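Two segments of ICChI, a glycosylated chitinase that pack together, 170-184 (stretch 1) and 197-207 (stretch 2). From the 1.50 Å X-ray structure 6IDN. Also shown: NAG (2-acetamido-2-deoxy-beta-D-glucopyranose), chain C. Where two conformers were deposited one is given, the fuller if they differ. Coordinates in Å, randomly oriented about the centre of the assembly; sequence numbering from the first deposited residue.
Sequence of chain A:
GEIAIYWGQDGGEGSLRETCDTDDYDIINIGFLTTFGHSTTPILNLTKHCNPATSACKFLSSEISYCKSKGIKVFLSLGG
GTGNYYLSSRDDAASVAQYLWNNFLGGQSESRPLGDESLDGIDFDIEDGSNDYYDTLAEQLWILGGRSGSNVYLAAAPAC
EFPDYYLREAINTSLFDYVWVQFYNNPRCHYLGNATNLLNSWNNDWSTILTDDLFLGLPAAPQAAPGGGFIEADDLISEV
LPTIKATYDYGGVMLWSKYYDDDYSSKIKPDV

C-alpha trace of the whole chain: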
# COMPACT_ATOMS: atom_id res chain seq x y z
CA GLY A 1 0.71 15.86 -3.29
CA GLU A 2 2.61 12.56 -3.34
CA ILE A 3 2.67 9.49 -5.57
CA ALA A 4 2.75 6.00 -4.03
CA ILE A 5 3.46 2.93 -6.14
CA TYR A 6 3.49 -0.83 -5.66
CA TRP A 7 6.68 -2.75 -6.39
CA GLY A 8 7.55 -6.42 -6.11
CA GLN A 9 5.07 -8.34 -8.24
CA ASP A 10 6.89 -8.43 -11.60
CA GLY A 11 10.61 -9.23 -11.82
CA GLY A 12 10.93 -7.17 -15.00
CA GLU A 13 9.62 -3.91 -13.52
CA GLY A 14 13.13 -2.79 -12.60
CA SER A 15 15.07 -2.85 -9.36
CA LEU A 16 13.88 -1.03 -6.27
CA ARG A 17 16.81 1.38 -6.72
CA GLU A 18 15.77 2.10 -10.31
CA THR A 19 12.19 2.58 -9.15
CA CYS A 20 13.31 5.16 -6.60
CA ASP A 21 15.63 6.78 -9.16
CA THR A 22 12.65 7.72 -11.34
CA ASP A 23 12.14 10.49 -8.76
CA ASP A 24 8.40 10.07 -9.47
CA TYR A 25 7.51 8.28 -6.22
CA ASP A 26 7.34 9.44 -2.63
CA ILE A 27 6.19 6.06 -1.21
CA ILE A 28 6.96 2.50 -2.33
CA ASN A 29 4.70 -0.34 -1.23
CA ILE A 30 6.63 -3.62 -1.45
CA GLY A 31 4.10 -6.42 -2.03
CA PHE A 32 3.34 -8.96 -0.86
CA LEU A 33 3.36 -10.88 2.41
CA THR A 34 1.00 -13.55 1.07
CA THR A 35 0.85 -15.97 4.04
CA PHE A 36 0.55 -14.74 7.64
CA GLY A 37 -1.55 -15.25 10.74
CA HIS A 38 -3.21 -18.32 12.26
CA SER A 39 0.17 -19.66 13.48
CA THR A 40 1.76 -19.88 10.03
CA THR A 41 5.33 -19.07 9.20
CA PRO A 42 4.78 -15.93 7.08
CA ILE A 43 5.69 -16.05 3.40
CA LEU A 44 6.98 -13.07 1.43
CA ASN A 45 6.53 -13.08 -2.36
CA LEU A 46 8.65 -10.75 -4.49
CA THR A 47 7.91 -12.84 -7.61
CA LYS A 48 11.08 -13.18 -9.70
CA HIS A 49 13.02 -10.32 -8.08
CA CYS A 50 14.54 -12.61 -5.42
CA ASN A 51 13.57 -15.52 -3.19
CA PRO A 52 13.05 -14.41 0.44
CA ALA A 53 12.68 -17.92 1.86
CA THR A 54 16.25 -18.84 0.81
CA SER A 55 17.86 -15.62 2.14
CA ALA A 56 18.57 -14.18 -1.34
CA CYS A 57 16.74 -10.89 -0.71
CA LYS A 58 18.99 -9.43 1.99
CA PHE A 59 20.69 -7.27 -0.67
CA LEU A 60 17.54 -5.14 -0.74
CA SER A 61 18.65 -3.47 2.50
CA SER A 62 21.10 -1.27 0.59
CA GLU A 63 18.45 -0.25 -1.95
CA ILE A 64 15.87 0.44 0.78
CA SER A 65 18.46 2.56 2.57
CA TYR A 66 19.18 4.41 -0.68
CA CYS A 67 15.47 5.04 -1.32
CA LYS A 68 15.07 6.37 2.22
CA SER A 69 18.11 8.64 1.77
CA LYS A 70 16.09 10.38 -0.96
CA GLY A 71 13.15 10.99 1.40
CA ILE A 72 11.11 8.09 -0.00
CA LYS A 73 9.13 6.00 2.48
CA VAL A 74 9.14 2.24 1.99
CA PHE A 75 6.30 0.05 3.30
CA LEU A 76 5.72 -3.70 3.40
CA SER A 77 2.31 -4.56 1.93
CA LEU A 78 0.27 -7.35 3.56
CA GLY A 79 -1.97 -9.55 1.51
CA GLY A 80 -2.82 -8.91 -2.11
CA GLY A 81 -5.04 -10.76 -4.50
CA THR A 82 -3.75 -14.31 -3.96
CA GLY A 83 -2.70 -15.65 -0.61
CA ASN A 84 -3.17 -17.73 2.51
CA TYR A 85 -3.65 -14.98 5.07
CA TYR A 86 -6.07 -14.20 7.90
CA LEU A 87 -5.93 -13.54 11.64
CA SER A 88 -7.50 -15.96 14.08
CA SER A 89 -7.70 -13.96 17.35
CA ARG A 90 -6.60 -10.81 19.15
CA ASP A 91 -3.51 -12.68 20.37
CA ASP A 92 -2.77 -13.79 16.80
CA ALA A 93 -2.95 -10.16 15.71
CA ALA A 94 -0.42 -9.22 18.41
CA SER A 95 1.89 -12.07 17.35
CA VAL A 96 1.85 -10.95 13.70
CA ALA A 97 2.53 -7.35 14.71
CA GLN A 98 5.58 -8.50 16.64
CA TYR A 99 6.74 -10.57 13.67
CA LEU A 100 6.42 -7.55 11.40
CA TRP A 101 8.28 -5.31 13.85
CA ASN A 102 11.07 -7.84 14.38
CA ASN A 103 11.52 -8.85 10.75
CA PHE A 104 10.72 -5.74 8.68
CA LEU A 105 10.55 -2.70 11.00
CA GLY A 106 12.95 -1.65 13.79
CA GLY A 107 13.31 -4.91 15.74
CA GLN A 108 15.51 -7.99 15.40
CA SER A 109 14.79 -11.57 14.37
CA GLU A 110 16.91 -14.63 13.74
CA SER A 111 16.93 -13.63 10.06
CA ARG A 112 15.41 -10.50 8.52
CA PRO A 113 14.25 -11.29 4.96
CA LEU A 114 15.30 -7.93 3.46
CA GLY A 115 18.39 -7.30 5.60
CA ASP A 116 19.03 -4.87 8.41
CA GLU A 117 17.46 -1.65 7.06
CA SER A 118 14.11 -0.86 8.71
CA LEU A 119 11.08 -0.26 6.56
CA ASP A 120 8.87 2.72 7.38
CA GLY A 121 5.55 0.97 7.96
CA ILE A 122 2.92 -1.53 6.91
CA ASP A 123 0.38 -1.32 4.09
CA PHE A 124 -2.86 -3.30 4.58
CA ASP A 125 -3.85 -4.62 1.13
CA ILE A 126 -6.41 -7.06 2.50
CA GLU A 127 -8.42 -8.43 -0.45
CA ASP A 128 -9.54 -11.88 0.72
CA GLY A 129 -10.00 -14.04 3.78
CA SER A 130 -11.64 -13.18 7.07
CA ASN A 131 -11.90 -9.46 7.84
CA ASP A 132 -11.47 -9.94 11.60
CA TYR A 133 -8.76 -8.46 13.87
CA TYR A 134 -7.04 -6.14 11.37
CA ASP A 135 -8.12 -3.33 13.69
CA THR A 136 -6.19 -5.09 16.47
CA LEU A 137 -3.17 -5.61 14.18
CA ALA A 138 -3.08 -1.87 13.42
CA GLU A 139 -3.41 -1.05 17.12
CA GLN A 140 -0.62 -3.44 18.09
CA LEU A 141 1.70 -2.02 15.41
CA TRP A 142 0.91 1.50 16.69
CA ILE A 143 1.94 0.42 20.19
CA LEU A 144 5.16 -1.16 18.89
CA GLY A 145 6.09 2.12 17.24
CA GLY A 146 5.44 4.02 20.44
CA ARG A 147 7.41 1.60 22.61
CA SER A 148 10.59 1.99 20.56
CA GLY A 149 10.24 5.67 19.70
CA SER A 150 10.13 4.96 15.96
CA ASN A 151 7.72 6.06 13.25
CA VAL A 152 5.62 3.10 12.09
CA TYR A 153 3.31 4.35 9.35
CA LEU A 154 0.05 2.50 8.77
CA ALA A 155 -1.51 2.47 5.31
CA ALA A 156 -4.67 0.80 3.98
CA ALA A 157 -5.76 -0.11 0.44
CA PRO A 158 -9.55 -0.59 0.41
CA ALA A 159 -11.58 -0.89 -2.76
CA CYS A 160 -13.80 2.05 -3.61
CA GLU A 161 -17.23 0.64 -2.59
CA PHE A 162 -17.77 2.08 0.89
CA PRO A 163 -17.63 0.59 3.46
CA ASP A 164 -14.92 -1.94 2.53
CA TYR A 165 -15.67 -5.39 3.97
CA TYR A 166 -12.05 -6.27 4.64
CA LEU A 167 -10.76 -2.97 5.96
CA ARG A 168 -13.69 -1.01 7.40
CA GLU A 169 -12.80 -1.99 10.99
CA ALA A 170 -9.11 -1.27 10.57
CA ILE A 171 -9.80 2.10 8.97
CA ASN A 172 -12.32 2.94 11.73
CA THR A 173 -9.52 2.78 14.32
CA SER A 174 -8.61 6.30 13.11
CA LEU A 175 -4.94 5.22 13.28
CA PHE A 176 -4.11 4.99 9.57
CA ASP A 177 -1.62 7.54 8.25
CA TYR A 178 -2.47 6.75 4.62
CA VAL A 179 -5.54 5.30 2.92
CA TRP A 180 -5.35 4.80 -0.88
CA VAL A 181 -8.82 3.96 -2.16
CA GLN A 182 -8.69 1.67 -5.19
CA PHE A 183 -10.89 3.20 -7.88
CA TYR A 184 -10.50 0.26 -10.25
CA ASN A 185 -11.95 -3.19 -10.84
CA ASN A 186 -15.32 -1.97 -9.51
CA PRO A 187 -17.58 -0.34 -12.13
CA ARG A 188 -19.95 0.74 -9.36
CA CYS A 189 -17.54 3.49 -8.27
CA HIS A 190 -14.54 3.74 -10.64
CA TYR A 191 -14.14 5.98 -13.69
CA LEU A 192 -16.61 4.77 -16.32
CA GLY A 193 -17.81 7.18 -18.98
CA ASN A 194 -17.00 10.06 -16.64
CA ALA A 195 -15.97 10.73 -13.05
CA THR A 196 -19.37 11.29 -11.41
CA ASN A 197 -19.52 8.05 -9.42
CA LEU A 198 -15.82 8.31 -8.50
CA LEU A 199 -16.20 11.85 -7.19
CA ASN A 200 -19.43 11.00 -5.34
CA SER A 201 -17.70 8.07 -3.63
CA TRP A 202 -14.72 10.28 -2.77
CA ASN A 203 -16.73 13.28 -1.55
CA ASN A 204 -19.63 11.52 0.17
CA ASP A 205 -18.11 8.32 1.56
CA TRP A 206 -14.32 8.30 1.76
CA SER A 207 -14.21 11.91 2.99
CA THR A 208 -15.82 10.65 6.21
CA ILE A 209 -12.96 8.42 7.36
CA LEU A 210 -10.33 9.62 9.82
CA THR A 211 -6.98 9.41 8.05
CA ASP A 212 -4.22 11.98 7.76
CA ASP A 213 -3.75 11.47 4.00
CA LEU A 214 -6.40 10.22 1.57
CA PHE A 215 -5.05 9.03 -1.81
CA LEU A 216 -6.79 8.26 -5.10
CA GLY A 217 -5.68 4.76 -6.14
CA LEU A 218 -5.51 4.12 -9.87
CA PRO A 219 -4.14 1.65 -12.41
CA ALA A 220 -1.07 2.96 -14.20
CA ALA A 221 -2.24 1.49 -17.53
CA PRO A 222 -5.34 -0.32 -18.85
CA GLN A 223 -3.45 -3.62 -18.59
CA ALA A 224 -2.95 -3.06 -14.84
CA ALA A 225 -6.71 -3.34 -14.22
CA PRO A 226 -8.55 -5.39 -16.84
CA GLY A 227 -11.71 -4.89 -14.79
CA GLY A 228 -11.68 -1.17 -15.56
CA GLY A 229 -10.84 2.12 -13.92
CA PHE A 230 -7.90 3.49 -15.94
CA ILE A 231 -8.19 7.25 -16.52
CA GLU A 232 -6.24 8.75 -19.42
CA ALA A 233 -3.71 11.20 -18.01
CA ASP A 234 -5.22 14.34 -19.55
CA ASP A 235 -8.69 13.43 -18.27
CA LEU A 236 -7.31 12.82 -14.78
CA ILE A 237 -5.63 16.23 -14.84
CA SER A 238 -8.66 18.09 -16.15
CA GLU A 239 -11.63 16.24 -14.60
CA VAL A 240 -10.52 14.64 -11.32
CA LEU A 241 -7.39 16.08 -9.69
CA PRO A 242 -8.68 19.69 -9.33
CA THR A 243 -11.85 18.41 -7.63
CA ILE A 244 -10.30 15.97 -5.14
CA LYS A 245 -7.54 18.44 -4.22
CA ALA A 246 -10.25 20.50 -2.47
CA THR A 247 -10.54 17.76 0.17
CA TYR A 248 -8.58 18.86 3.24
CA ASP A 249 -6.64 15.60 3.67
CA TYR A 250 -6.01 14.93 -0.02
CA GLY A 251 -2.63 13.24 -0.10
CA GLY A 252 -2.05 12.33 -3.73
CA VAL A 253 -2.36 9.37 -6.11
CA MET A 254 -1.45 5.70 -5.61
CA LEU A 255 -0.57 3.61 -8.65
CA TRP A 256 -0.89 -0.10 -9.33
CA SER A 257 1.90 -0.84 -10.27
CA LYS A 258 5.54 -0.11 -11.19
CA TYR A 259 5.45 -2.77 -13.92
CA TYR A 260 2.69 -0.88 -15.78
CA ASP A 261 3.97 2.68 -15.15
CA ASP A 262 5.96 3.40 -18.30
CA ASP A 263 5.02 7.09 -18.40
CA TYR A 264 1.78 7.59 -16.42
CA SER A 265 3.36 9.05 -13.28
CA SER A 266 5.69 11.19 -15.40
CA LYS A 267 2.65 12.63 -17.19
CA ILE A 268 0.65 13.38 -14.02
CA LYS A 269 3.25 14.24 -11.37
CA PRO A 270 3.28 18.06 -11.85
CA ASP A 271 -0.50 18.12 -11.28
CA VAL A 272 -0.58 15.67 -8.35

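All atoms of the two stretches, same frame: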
# COMPACT_ATOMS: atom_id res chain seq x y z
N ALA A 170 -10.45 -1.81 10.41
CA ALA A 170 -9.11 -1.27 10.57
C ALA A 170 -9.11 0.23 10.34
O ALA A 170 -8.57 1.01 11.14
CB ALA A 170 -8.15 -1.98 9.60
N ILE A 171 -9.77 0.67 9.27
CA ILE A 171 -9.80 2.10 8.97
C ILE A 171 -10.52 2.87 10.07
O ILE A 171 -10.15 4.00 10.39
CB ILE A 171 -10.42 2.35 7.58
CG1 ILE A 171 -9.40 1.90 6.52
CG2 ILE A 171 -10.76 3.82 7.36
CD1 ILE A 171 -9.99 1.73 5.11
N ASN A 172 -11.55 2.27 10.69
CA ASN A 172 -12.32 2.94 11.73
C ASN A 172 -11.56 3.09 13.04
O ASN A 172 -12.09 3.71 13.97
CB ASN A 172 -13.61 2.14 11.97
CG ASN A 172 -14.78 2.99 12.42
OD1 ASN A 172 -14.69 4.22 12.61
ND2 ASN A 172 -15.92 2.34 12.59
N THR A 173 -10.35 2.53 13.14
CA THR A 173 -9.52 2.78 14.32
C THR A 173 -9.05 4.22 14.39
O THR A 173 -8.61 4.66 15.46
CB THR A 173 -8.26 1.90 14.36
OG1 THR A 173 -7.39 2.21 13.24
CG2 THR A 173 -8.59 0.40 14.40
N SER A 174 -9.11 4.94 13.26
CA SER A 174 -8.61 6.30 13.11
C SER A 174 -7.09 6.38 13.20
O SER A 174 -6.55 7.49 13.34
CB SER A 174 -9.22 7.26 14.14
OG SER A 174 -10.63 7.13 14.19
N LEU A 175 -6.39 5.25 13.11
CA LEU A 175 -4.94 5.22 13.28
C LEU A 175 -4.18 5.17 11.96
O LEU A 175 -2.94 5.17 11.96
CB LEU A 175 -4.54 4.03 14.15
CG LEU A 175 -5.02 4.12 15.60
CD1 LEU A 175 -4.61 2.90 16.38
CD2 LEU A 175 -4.49 5.40 16.29
N PHE A 176 -4.86 5.13 10.82
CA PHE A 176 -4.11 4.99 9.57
C PHE A 176 -3.58 6.33 9.09
O PHE A 176 -4.31 7.33 9.02
CB PHE A 176 -4.95 4.29 8.50
CG PHE A 176 -4.92 2.81 8.66
CD1 PHE A 176 -5.67 2.20 9.64
CD2 PHE A 176 -4.04 2.04 7.93
CE1 PHE A 176 -5.61 0.83 9.85
CE2 PHE A 176 -3.96 0.66 8.12
CZ PHE A 176 -4.75 0.05 9.08
N ASP A 177 -2.28 6.36 8.79
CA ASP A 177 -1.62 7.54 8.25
C ASP A 177 -1.98 7.77 6.80
O ASP A 177 -2.09 8.91 6.36
CB ASP A 177 -0.11 7.39 8.40
CG ASP A 177 0.28 7.19 9.83
OD1 ASP A 177 0.33 8.21 10.55
OD2 ASP A 177 0.49 6.04 10.27
N TYR A 178 -2.19 6.69 6.05
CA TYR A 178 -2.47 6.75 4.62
C TYR A 178 -3.61 5.80 4.32
O TYR A 178 -3.63 4.69 4.84
CB TYR A 178 -1.24 6.33 3.77
CG TYR A 178 0.00 7.17 4.00
CD1 TYR A 178 0.91 6.80 4.98
CD2 TYR A 178 0.25 8.30 3.25
CE1 TYR A 178 2.01 7.54 5.22
CE2 TYR A 178 1.39 9.06 3.49
CZ TYR A 178 2.25 8.67 4.48
OH TYR A 178 3.40 9.37 4.75
N VAL A 179 -4.53 6.22 3.47
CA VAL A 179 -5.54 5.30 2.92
C VAL A 179 -5.59 5.62 1.43
O VAL A 179 -5.89 6.75 1.05
CB VAL A 179 -6.93 5.44 3.55
CG1 VAL A 179 -7.92 4.55 2.79
CG2 VAL A 179 -6.87 5.04 5.04
N TRP A 180 -5.23 4.65 0.57
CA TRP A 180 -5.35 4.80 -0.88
C TRP A 180 -6.53 3.97 -1.33
O TRP A 180 -6.48 2.74 -1.27
CB TRP A 180 -4.07 4.40 -1.61
CG TRP A 180 -3.17 3.43 -0.91
CD1 TRP A 180 -3.36 2.08 -0.77
CD2 TRP A 180 -1.92 3.73 -0.30
NE1 TRP A 180 -2.31 1.52 -0.09
CE2 TRP A 180 -1.40 2.50 0.19
CE3 TRP A 180 -1.17 4.90 -0.14
CZ2 TRP A 180 -0.21 2.43 0.86
CZ3 TRP A 180 0.06 4.81 0.54
CH2 TRP A 180 0.51 3.58 1.02
N VAL A 181 -7.59 4.63 -1.76
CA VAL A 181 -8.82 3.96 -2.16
C VAL A 181 -8.69 3.52 -3.61
O VAL A 181 -8.39 4.33 -4.49
CB VAL A 181 -10.03 4.89 -1.97
CG1 VAL A 181 -11.30 4.14 -2.30
CG2 VAL A 181 -10.07 5.43 -0.54
N GLN A 182 -8.91 2.23 -3.86
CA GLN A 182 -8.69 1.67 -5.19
C GLN A 182 -9.92 1.91 -6.05
O GLN A 182 -10.92 1.20 -5.94
CB GLN A 182 -8.37 0.18 -5.10
CG GLN A 182 -7.03 -0.17 -4.42
CD GLN A 182 -6.94 -1.64 -4.01
OE1 GLN A 182 -7.94 -2.32 -3.89
NE2 GLN A 182 -5.73 -2.12 -3.77
N PHE A 183 -9.82 2.89 -6.94
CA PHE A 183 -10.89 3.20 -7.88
C PHE A 183 -10.61 2.46 -9.19
O PHE A 183 -10.33 3.03 -10.24
CB PHE A 183 -11.00 4.71 -8.08
CG PHE A 183 -11.69 5.41 -6.96
CD1 PHE A 183 -13.06 5.51 -6.97
CD2 PHE A 183 -10.99 5.91 -5.88
CE1 PHE A 183 -13.73 6.14 -5.92
CE2 PHE A 183 -11.65 6.53 -4.83
CZ PHE A 183 -13.03 6.64 -4.86
N TYR A 184 -10.68 1.13 -9.09
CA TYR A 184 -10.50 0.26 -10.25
C TYR A 184 -11.02 -1.11 -9.90
O TYR A 184 -11.13 -1.48 -8.72
CB TYR A 184 -9.04 0.18 -10.75
CG TYR A 184 -7.95 -0.12 -9.72
CD1 TYR A 184 -7.36 0.90 -8.98
CD2 TYR A 184 -7.48 -1.42 -9.53
CE1 TYR A 184 -6.35 0.65 -8.06
CE2 TYR A 184 -6.47 -1.69 -8.62
CZ TYR A 184 -5.91 -0.65 -7.88
OH TYR A 184 -4.90 -0.90 -6.97
N ASN A 197 -19.45 9.02 -10.52
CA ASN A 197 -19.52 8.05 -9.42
C ASN A 197 -18.25 8.07 -8.58
O ASN A 197 -18.30 7.94 -7.35
CB ASN A 197 -19.76 6.64 -9.97
CG ASN A 197 -21.18 6.44 -10.47
OD1 ASN A 197 -22.10 7.19 -10.14
ND2 ASN A 197 -21.37 5.39 -11.27
N LEU A 198 -17.09 8.22 -9.23
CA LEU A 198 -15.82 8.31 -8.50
C LEU A 198 -15.84 9.48 -7.53
O LEU A 198 -15.51 9.34 -6.34
CB LEU A 198 -14.67 8.44 -9.50
CG LEU A 198 -13.25 8.61 -8.98
CD1 LEU A 198 -12.31 8.11 -10.08
CD2 LEU A 198 -12.92 10.08 -8.65
N LEU A 199 -16.21 10.66 -8.03
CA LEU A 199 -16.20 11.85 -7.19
C LEU A 199 -17.25 11.77 -6.09
O LEU A 199 -17.01 12.21 -4.96
CB LEU A 199 -16.42 13.08 -8.06
CG LEU A 199 -15.25 13.36 -9.01
CD1 LEU A 199 -15.60 14.49 -9.98
CD2 LEU A 199 -13.97 13.69 -8.22
N ASN A 200 -18.42 11.18 -6.39
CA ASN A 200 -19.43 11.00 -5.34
C ASN A 200 -18.93 10.07 -4.24
O ASN A 200 -19.11 10.35 -3.05
CB ASN A 200 -20.72 10.46 -5.95
CG ASN A 200 -21.51 11.52 -6.70
OD1 ASN A 200 -21.26 12.72 -6.55
ND2 ASN A 200 -22.48 11.09 -7.49
N SER A 201 -18.31 8.96 -4.62
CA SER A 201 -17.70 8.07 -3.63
C SER A 201 -16.66 8.81 -2.80
O SER A 201 -16.67 8.76 -1.56
CB SER A 201 -17.05 6.88 -4.34
OG SER A 201 -16.40 6.03 -3.41
N TRP A 202 -15.74 9.51 -3.48
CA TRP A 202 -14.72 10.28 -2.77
C TRP A 202 -15.34 11.29 -1.81
O TRP A 202 -15.04 11.29 -0.61
CB TRP A 202 -13.82 10.97 -3.80
CG TRP A 202 -12.73 11.81 -3.23
CD1 TRP A 202 -12.83 13.11 -2.84
CD2 TRP A 202 -11.36 11.43 -3.02
NE1 TRP A 202 -11.61 13.56 -2.38
CE2 TRP A 202 -10.69 12.55 -2.50
CE3 TRP A 202 -10.63 10.25 -3.23
CZ2 TRP A 202 -9.33 12.54 -2.17
CZ3 TRP A 202 -9.27 10.23 -2.91
CH2 TRP A 202 -8.64 11.36 -2.38
N ASN A 203 -16.24 12.14 -2.32
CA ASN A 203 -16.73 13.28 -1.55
C ASN A 203 -17.73 12.86 -0.47
O ASN A 203 -17.78 13.48 0.60
CB ASN A 203 -17.42 14.29 -2.47
CG ASN A 203 -16.44 15.08 -3.29
OD1 ASN A 203 -15.34 15.40 -2.83
ND2 ASN A 203 -16.86 15.45 -4.50
N ASN A 204 -18.54 11.85 -0.74
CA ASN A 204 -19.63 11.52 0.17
C ASN A 204 -19.30 10.41 1.14
O ASN A 204 -19.84 10.39 2.25
CB ASN A 204 -20.88 11.14 -0.63
CG ASN A 204 -21.38 12.27 -1.50
OD1 ASN A 204 -21.12 13.44 -1.21
ND2 ASN A 204 -22.13 11.94 -2.54
N ASP A 205 -18.41 9.49 0.76
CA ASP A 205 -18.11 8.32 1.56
C ASP A 205 -16.70 8.38 2.13
O ASP A 205 -16.53 8.42 3.35
CB ASP A 205 -18.29 7.03 0.73
CG ASP A 205 -19.74 6.80 0.29
OD1 ASP A 205 -20.67 7.33 0.93
OD2 ASP A 205 -19.95 6.06 -0.71
N TRP A 206 -15.68 8.43 1.27
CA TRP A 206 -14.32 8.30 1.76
C TRP A 206 -13.85 9.55 2.50
O TRP A 206 -12.95 9.46 3.34
CB TRP A 206 -13.39 7.95 0.58
CG TRP A 206 -13.68 6.54 0.15
CD1 TRP A 206 -14.37 6.14 -0.97
CD2 TRP A 206 -13.39 5.35 0.89
NE1 TRP A 206 -14.50 4.76 -0.98
CE2 TRP A 206 -13.91 4.26 0.16
CE3 TRP A 206 -12.73 5.10 2.11
CZ2 TRP A 206 -13.77 2.94 0.58
CZ3 TRP A 206 -12.60 3.79 2.53
CH2 TRP A 206 -13.12 2.72 1.78
N SER A 207 -14.48 10.70 2.22
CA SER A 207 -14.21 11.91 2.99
C SER A 207 -14.53 11.74 4.47
O SER A 207 -14.01 12.50 5.29
CB SER A 207 -15.02 13.06 2.41
OG SER A 207 -16.41 12.89 2.67
C1 NAG C . -17.12 2.99 13.01
C2 NAG C . -18.31 2.59 12.15
C3 NAG C . -19.60 3.20 12.70
C4 NAG C . -19.74 2.87 14.18
C5 NAG C . -18.48 3.29 14.93
C6 NAG C . -18.49 2.91 16.40
C7 NAG C . -17.92 2.11 9.77
C8 NAG C . -17.70 2.70 8.40
N2 NAG C . -18.09 2.99 10.76
O3 NAG C . -20.73 2.69 12.00
O4 NAG C . -20.87 3.55 14.73
O5 NAG C . -17.35 2.62 14.35
O6 NAG C . -17.29 3.30 17.04
O7 NAG C . -17.97 0.90 9.95

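A helix can pack against a strand and its flanking residues without a single hydrogen bond between them, and this contact in ICChI is a compact example: no hydrogen bond crosses between the two stretches, and the 356 Å² they bury is covered largely by aliphatic groups and aromatic rings. Stretch 1 enters in a helix that begins earlier in the chain, where Ile-171 points toward stretch 2 and sets its CD1 4.2 Å from CZ3 of Trp-206, at the edge of the indole.

The chain then turns away from the interface. A type I turn runs from Ile-171 to Ser-174, which has positive phi, and Thr-173 steadies it: its OG1 donates to Ala-170 O at 2.7 Å and accepts from Leu-175 N at 3.2 Å. Asn-172, out of reach of stretch 2, carries the glycan, its ND2 bonded to NAG C1 at 1.4 Å.

Contact resumes on the strand, where side chains alternate; Val-179 points toward the helix but stops short of contact. Trp-180 points away, whereas Val-181 points toward the helix and lays its CG1 over the face of Trp-206, 3.7 Å from the centroid of the five-membered ring and 18° off its normal, a CH-pi contact. The same indole thus receives Ile-171 at its edge and Val-181 on a face, while its NE1 is hydrogen-bonded elsewhere in the structure.

Phe-183, just beyond the strand, is the hub, with 107 Å² covered by the helix. Leu-198 CG sits over one face of its ring, 4.1 Å from the centroid, in a second CH-pi contact. Phe-183 CE1 lies 3.7 Å from Ser-201 OG, Phe-183 CE2 lies 4.2 Å from Trp-202 CE3, at the edge of that indole, and Phe-183 CZ lies 4.1 Å from Trp-206 CD1. One phenyl ring therefore touches residues spread over about two helical turns, including the wider pi-type turn at 201-206.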